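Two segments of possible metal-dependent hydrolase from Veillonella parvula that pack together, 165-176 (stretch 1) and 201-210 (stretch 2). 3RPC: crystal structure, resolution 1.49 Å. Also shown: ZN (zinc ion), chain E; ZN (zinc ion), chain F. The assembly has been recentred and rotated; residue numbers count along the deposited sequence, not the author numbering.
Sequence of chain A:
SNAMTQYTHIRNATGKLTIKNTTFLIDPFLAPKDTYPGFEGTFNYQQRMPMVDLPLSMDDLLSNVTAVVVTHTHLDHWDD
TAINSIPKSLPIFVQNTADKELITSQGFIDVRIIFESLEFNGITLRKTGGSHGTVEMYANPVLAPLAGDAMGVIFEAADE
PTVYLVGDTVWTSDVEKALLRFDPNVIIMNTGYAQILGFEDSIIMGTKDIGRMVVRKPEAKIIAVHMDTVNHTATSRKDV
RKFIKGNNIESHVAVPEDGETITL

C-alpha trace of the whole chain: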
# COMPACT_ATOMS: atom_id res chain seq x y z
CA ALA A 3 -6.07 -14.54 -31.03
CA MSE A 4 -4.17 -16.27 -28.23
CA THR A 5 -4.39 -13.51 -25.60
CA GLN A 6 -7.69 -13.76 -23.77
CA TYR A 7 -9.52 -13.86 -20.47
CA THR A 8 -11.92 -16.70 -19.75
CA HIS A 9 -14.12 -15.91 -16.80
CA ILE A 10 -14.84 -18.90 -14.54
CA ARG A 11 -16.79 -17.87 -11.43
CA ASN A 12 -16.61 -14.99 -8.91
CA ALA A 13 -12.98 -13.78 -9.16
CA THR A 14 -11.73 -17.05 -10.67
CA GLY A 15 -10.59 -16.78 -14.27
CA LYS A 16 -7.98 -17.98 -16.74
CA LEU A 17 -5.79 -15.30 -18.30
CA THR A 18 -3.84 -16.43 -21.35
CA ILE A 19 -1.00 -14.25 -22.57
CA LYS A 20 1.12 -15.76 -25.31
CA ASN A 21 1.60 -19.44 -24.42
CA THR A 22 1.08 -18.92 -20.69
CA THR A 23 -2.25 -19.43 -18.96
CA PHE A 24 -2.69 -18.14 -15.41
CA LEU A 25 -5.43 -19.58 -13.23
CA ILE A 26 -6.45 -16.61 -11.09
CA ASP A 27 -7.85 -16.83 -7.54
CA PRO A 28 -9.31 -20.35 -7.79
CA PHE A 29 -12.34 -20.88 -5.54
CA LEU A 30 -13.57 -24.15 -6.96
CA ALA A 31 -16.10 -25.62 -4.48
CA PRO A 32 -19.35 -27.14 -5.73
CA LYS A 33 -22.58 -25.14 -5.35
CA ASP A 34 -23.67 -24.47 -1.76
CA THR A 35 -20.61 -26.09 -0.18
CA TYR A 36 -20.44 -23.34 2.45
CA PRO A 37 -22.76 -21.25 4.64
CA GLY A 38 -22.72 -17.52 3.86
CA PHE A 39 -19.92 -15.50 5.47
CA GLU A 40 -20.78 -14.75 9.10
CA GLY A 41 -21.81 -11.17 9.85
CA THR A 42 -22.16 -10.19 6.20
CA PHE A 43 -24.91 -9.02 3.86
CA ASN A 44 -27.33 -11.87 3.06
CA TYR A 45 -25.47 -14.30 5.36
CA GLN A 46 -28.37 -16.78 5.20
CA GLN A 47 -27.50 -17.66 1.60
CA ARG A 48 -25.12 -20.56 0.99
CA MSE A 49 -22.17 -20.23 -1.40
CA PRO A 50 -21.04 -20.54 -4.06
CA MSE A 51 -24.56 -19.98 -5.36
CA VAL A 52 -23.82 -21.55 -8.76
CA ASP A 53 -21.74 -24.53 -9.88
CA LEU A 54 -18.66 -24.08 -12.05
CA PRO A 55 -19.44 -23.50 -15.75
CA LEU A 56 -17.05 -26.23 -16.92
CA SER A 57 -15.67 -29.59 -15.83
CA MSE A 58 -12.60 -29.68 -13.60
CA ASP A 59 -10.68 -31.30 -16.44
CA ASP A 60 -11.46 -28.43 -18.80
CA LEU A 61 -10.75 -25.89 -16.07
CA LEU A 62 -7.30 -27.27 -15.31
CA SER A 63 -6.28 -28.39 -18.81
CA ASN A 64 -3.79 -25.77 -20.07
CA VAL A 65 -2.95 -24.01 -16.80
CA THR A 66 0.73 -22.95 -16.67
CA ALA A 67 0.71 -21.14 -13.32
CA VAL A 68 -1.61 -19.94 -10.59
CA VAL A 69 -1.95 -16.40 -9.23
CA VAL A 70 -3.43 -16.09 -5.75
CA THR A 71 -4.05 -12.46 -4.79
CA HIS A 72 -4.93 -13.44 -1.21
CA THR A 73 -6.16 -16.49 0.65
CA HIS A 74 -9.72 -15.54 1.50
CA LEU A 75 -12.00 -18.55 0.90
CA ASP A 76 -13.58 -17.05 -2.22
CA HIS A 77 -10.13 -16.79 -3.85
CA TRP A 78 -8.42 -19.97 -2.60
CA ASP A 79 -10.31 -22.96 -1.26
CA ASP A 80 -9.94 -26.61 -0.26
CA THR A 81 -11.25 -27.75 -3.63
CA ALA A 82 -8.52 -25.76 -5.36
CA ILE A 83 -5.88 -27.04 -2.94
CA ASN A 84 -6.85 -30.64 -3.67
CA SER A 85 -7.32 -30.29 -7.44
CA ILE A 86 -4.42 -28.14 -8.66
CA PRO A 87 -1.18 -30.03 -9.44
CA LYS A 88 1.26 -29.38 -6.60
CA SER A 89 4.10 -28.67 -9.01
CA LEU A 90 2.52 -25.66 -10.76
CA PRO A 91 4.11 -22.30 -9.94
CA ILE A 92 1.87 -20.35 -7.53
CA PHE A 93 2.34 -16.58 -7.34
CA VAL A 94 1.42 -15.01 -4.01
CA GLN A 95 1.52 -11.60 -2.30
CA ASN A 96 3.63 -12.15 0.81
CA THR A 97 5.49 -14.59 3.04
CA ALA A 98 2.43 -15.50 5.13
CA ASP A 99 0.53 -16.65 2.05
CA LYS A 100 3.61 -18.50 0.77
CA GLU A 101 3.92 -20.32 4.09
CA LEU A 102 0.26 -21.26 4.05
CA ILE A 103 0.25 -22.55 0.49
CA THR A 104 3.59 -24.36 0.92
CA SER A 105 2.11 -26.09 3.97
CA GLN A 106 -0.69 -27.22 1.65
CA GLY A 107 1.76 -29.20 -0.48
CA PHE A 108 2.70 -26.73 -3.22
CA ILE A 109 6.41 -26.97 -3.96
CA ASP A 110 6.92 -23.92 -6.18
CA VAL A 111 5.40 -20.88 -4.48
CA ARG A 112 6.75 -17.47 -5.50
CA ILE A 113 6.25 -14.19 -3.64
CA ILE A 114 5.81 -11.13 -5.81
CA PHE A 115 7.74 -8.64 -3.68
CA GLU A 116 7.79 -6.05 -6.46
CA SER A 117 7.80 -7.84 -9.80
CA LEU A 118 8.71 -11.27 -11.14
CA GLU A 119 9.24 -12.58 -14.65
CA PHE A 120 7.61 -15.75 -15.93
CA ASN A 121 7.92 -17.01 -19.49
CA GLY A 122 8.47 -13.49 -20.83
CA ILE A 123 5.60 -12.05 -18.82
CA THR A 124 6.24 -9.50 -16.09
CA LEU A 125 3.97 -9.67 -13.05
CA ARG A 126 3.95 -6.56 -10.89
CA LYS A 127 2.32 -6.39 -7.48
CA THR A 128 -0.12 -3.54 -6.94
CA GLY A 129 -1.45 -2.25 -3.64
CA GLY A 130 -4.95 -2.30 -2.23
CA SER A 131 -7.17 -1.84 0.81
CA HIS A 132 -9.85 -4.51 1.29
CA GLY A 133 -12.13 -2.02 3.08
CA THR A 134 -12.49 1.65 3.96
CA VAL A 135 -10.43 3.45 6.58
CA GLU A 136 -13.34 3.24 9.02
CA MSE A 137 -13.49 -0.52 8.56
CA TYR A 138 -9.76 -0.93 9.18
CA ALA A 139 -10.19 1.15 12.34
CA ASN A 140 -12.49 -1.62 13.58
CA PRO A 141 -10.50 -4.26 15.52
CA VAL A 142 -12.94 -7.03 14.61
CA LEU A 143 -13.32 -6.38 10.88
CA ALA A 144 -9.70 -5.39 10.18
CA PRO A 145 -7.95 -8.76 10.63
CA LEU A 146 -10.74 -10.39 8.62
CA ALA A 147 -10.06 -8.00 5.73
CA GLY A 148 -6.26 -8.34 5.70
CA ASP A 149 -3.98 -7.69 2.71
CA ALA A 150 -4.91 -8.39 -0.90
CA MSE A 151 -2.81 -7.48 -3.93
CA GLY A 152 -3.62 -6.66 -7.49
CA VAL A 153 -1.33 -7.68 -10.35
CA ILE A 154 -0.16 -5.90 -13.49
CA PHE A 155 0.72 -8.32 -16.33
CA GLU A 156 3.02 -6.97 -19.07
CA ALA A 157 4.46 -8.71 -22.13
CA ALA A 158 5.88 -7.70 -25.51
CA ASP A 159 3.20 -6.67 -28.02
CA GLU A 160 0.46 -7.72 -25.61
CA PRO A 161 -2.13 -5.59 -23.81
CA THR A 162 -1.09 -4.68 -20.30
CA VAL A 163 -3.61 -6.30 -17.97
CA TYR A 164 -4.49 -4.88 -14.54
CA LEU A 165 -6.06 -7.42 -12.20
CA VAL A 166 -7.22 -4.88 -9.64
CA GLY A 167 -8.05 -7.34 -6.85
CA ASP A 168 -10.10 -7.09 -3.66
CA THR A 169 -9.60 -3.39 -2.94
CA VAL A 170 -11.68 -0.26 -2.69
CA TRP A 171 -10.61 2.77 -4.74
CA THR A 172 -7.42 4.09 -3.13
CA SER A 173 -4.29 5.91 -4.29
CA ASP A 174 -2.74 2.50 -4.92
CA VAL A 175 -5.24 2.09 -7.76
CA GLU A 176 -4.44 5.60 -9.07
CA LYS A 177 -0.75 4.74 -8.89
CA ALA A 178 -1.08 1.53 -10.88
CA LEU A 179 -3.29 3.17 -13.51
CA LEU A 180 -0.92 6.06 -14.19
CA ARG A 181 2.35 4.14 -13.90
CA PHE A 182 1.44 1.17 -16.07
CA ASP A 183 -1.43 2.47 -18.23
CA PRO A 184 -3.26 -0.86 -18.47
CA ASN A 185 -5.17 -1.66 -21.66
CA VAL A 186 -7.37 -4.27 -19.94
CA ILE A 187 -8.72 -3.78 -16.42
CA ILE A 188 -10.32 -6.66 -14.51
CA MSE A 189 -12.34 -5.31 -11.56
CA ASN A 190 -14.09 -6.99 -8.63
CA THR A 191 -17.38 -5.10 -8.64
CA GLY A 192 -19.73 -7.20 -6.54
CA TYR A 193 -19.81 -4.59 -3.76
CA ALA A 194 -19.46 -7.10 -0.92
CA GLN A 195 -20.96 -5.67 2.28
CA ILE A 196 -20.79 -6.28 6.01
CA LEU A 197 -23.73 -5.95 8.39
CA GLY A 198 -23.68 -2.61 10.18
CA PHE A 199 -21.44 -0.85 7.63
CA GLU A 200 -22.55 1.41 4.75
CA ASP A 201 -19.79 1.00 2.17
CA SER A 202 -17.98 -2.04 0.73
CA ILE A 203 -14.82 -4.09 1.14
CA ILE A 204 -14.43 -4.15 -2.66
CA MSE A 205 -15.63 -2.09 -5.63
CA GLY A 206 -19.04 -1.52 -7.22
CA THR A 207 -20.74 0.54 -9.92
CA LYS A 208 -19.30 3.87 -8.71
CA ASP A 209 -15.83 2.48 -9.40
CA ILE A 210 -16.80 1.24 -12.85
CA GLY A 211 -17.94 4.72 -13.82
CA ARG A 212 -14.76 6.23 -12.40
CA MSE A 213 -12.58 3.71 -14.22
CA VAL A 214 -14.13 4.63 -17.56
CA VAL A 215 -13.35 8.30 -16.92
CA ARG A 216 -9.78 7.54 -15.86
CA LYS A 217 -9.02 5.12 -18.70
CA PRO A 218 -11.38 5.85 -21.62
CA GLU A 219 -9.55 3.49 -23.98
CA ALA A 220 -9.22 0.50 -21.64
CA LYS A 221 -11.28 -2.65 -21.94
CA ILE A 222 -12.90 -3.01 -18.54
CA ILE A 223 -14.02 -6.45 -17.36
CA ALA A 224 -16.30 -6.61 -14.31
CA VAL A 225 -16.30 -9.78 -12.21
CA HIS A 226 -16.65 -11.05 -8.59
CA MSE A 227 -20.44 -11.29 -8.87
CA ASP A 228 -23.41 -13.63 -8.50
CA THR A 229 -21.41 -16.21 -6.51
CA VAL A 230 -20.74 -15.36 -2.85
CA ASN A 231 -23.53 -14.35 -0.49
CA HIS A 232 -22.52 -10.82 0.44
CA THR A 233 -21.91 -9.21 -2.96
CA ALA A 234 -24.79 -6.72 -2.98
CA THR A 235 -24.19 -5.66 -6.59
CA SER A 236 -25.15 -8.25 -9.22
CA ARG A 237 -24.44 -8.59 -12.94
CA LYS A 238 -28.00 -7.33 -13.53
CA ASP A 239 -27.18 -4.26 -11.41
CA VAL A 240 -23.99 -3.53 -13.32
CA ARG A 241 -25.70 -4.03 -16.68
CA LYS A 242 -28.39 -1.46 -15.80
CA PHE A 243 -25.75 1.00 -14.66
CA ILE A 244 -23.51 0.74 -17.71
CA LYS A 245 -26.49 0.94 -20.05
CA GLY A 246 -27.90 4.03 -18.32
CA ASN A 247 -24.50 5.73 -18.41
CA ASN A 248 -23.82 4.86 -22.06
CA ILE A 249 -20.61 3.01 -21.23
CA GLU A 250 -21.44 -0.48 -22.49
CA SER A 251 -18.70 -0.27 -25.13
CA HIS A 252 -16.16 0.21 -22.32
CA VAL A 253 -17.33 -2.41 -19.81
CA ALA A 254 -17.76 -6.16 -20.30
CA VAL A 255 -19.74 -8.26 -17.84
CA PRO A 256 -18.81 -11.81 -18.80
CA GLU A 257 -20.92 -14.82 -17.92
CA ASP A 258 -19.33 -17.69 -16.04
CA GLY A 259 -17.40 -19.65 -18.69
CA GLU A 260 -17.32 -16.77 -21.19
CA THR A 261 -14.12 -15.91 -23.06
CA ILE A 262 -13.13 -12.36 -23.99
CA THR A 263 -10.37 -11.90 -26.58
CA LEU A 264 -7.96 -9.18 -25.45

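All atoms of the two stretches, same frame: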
# COMPACT_ATOMS: atom_id res chain seq x y z
N LEU A 165 -5.16 -6.69 -13.07
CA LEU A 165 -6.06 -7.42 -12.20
C LEU A 165 -6.12 -6.62 -10.90
O LEU A 165 -5.20 -6.64 -10.09
CB LEU A 165 -5.49 -8.82 -11.95
CG LEU A 165 -6.26 -9.75 -11.02
CD1 LEU A 165 -7.50 -10.30 -11.71
CD2 LEU A 165 -5.34 -10.90 -10.61
N VAL A 166 -7.20 -5.88 -10.71
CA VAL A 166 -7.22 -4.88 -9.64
C VAL A 166 -7.23 -5.51 -8.24
O VAL A 166 -6.59 -5.01 -7.31
CB VAL A 166 -8.40 -3.93 -9.80
CG1 VAL A 166 -8.40 -2.87 -8.68
CG2 VAL A 166 -8.34 -3.26 -11.16
N GLY A 167 -7.98 -6.60 -8.11
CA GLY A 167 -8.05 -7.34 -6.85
C GLY A 167 -9.11 -6.84 -5.88
O GLY A 167 -9.90 -5.94 -6.19
N ASP A 168 -9.14 -7.45 -4.70
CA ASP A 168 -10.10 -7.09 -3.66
C ASP A 168 -9.65 -5.83 -2.92
O ASP A 168 -9.04 -5.90 -1.85
CB ASP A 168 -10.29 -8.25 -2.67
CG ASP A 168 -11.37 -9.24 -3.11
OD1 ASP A 168 -11.77 -9.22 -4.29
OD2 ASP A 168 -11.82 -10.04 -2.27
N THR A 169 -9.93 -4.68 -3.53
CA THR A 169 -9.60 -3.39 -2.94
C THR A 169 -10.71 -2.41 -3.26
O THR A 169 -11.41 -2.54 -4.26
CB THR A 169 -8.26 -2.86 -3.48
OG1 THR A 169 -7.95 -1.58 -2.90
CG2 THR A 169 -8.28 -2.75 -5.00
N VAL A 170 -10.88 -1.44 -2.37
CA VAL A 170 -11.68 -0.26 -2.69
C VAL A 170 -10.81 0.72 -3.48
O VAL A 170 -9.62 0.49 -3.67
CB VAL A 170 -12.25 0.40 -1.43
CG1 VAL A 170 -13.07 -0.59 -0.62
CG2 VAL A 170 -11.13 1.02 -0.55
N TRP A 171 -11.39 1.81 -3.95
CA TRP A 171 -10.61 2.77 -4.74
C TRP A 171 -9.70 3.59 -3.83
O TRP A 171 -10.17 4.41 -3.06
CB TRP A 171 -11.54 3.70 -5.51
CG TRP A 171 -10.83 4.44 -6.59
CD1 TRP A 171 -9.94 5.47 -6.43
CD2 TRP A 171 -10.95 4.22 -7.99
NE1 TRP A 171 -9.48 5.88 -7.66
CE2 TRP A 171 -10.10 5.14 -8.64
CE3 TRP A 171 -11.70 3.34 -8.78
CZ2 TRP A 171 -9.97 5.20 -10.02
CZ3 TRP A 171 -11.58 3.40 -10.15
CH2 TRP A 171 -10.72 4.32 -10.76
N THR A 172 -8.40 3.34 -3.92
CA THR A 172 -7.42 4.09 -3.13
C THR A 172 -6.35 4.67 -4.05
O THR A 172 -6.38 4.46 -5.27
CB THR A 172 -6.69 3.19 -2.13
OG1 THR A 172 -5.83 2.29 -2.85
CG2 THR A 172 -7.66 2.40 -1.27
N SER A 173 -5.39 5.39 -3.48
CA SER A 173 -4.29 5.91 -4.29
C SER A 173 -3.44 4.81 -4.90
O SER A 173 -2.73 5.04 -5.88
CB SER A 173 -3.42 6.86 -3.46
OG SER A 173 -4.17 8.00 -3.08
N ASP A 174 -3.50 3.60 -4.34
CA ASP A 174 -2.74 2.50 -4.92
C ASP A 174 -3.28 2.17 -6.31
O ASP A 174 -2.52 1.78 -7.21
CB ASP A 174 -2.76 1.27 -4.02
CG ASP A 174 -1.80 1.39 -2.84
OD1 ASP A 174 -0.75 2.05 -3.00
OD2 ASP A 174 -2.08 0.82 -1.77
N VAL A 175 -4.59 2.31 -6.47
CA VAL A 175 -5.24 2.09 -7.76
C VAL A 175 -4.82 3.21 -8.73
O VAL A 175 -4.45 2.95 -9.88
CB VAL A 175 -6.77 2.03 -7.60
CG1 VAL A 175 -7.47 1.86 -8.96
CG2 VAL A 175 -7.15 0.89 -6.65
N GLU A 176 -4.86 4.46 -8.25
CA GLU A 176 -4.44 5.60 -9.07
C GLU A 176 -3.00 5.44 -9.52
O GLU A 176 -2.66 5.75 -10.66
CB GLU A 176 -4.62 6.93 -8.33
CG GLU A 176 -6.06 7.27 -7.95
CD GLU A 176 -6.93 7.70 -9.14
OE1 GLU A 176 -6.45 7.76 -10.29
OE2 GLU A 176 -8.12 8.01 -8.90
N ASP A 201 -20.54 1.08 3.41
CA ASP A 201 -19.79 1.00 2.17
C ASP A 201 -19.44 -0.45 1.82
O ASP A 201 -20.20 -1.35 2.16
CB ASP A 201 -18.54 1.88 2.27
CG ASP A 201 -18.89 3.35 2.40
OD1 ASP A 201 -19.74 3.81 1.62
OD2 ASP A 201 -18.34 4.02 3.31
N SER A 202 -18.33 -0.68 1.15
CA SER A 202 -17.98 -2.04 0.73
C SER A 202 -16.52 -2.36 1.00
O SER A 202 -15.68 -1.47 1.12
CB SER A 202 -18.30 -2.22 -0.76
OG SER A 202 -17.91 -3.49 -1.25
N ILE A 203 -16.21 -3.65 1.09
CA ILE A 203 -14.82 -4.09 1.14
C ILE A 203 -14.18 -4.24 -0.24
O ILE A 203 -12.98 -4.49 -0.34
CB ILE A 203 -14.68 -5.42 1.90
CG1 ILE A 203 -15.54 -6.50 1.23
CG2 ILE A 203 -15.06 -5.22 3.36
CD1 ILE A 203 -15.34 -7.91 1.82
N ILE A 204 -14.98 -4.14 -1.31
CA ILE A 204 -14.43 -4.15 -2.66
C ILE A 204 -15.10 -3.04 -3.45
O ILE A 204 -15.64 -2.10 -2.87
CB ILE A 204 -14.57 -5.53 -3.38
CG1 ILE A 204 -16.03 -5.99 -3.44
CG2 ILE A 204 -13.73 -6.59 -2.65
CD1 ILE A 204 -16.24 -7.28 -4.28
N MSE A 205 -15.04 -3.12 -4.77
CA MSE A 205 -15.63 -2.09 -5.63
C MSE A 205 -17.07 -2.39 -6.06
O MSE A 205 -17.59 -3.48 -5.82
CB MSE A 205 -14.74 -1.89 -6.86
CG MSE A 205 -13.45 -1.15 -6.54
SE MSE A 205 -12.19 -1.23 -8.00
CE MSE A 205 -10.81 -0.10 -7.21
N GLY A 206 -17.71 -1.39 -6.66
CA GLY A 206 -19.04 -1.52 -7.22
C GLY A 206 -19.22 -0.61 -8.43
O GLY A 206 -18.24 -0.24 -9.09
N THR A 207 -20.46 -0.24 -8.72
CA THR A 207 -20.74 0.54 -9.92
C THR A 207 -20.07 1.92 -9.92
O THR A 207 -19.62 2.38 -10.97
CB THR A 207 -22.25 0.70 -10.16
OG1 THR A 207 -22.88 1.16 -8.95
CG2 THR A 207 -22.87 -0.63 -10.58
N LYS A 208 -19.97 2.56 -8.75
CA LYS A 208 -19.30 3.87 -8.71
C LYS A 208 -17.89 3.78 -9.29
O LYS A 208 -17.44 4.66 -10.03
CB LYS A 208 -19.25 4.40 -7.28
CG LYS A 208 -18.79 5.84 -7.18
CD LYS A 208 -18.94 6.35 -5.75
CE LYS A 208 -20.32 6.03 -5.17
NZ LYS A 208 -21.42 6.83 -5.78
N ASP A 209 -17.19 2.71 -8.93
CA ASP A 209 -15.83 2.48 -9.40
C ASP A 209 -15.77 2.19 -10.90
O ASP A 209 -14.82 2.60 -11.57
CB ASP A 209 -15.20 1.34 -8.60
CG ASP A 209 -15.34 1.58 -7.11
OD1 ASP A 209 -14.51 2.33 -6.57
OD2 ASP A 209 -16.32 1.09 -6.50
N ILE A 210 -16.77 1.49 -11.42
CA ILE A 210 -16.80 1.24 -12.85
C ILE A 210 -16.91 2.56 -13.60
O ILE A 210 -16.20 2.79 -14.57
CB ILE A 210 -17.97 0.33 -13.23
CG1 ILE A 210 -17.81 -1.03 -12.55
CG2 ILE A 210 -18.08 0.19 -14.75
CD1 ILE A 210 -18.95 -2.00 -12.88
ZN ZN E . -11.18 -10.94 -0.15
ZN ZN F . -13.31 -11.53 -2.65
O HOH W 1 -14.23 2.11 -3.92
O HOH W 2 -12.76 -12.12 -0.50
O HOH W 3 -14.98 -10.09 -1.35

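No direct hydrogen bond joins these two stretches; the direct contacts are packing, one water bridges them, and the main bump is Met-205, a selenomethionine. Its CA-to-CB bond points sideways, but the extended chain (chi2 and chi3 both t) carries the end of the side chain into stretch 1. There the methyl enters a hollow lined by Val-166, Trp-171 and Val-175: Met-205 CE lies 4.0 Å from Val-166 CG1, 3.9 Å from Trp-171 CE3 and 3.8 Å from Val-175 CG2. A long, unbranched, apolar side chain suits this place, because it is slim and ends in a methyl whose surroundings are mostly carbon, though Val-170 O also lies 3.8 Å from Met-205 CE. On the way, Met-205 CG packs 3.4 Å from Thr-169 O, a carbonyl buried here without any hydrogen-bonding partner.

Val-170 makes the reciprocal bump. Val-170 CG1 sits 3.3 Å from Ser-202 O and 3.7 Å from Ile-204 O, so this one methyl fills the shallow hollow along the backbone of Ser-202 to Ile-204. Ile-204 in turn covers Asp-168: Ile-204 CG2 lies 3.6 Å from Asp-168 CG. This apolar cover flanks a carboxylate already engaged with metal, since Asp-168 OD2 bridges the two zinc ions, at 2.4 Å from ZN of chain E and 2.1 Å from ZN of chain F.

At the other end, Trp-171 CB lies 3.4 Å from Asp-209 OD1. Water 1 links the stretches here, accepting from Trp-171 N at 2.9 Å and donating to Asp-209 OD1 at 2.7 Å. The other carboxylate oxygen, Asp-209 OD2, accepts from Gly-206 N at 2.8 Å, tying the helix start to its own first turn. Within stretch 1, Trp-171 NE1 donates to Glu-176 OE2 at 2.8 Å, so the indole nitrogen is satisfied while ring carbons line part of the methionine hollow.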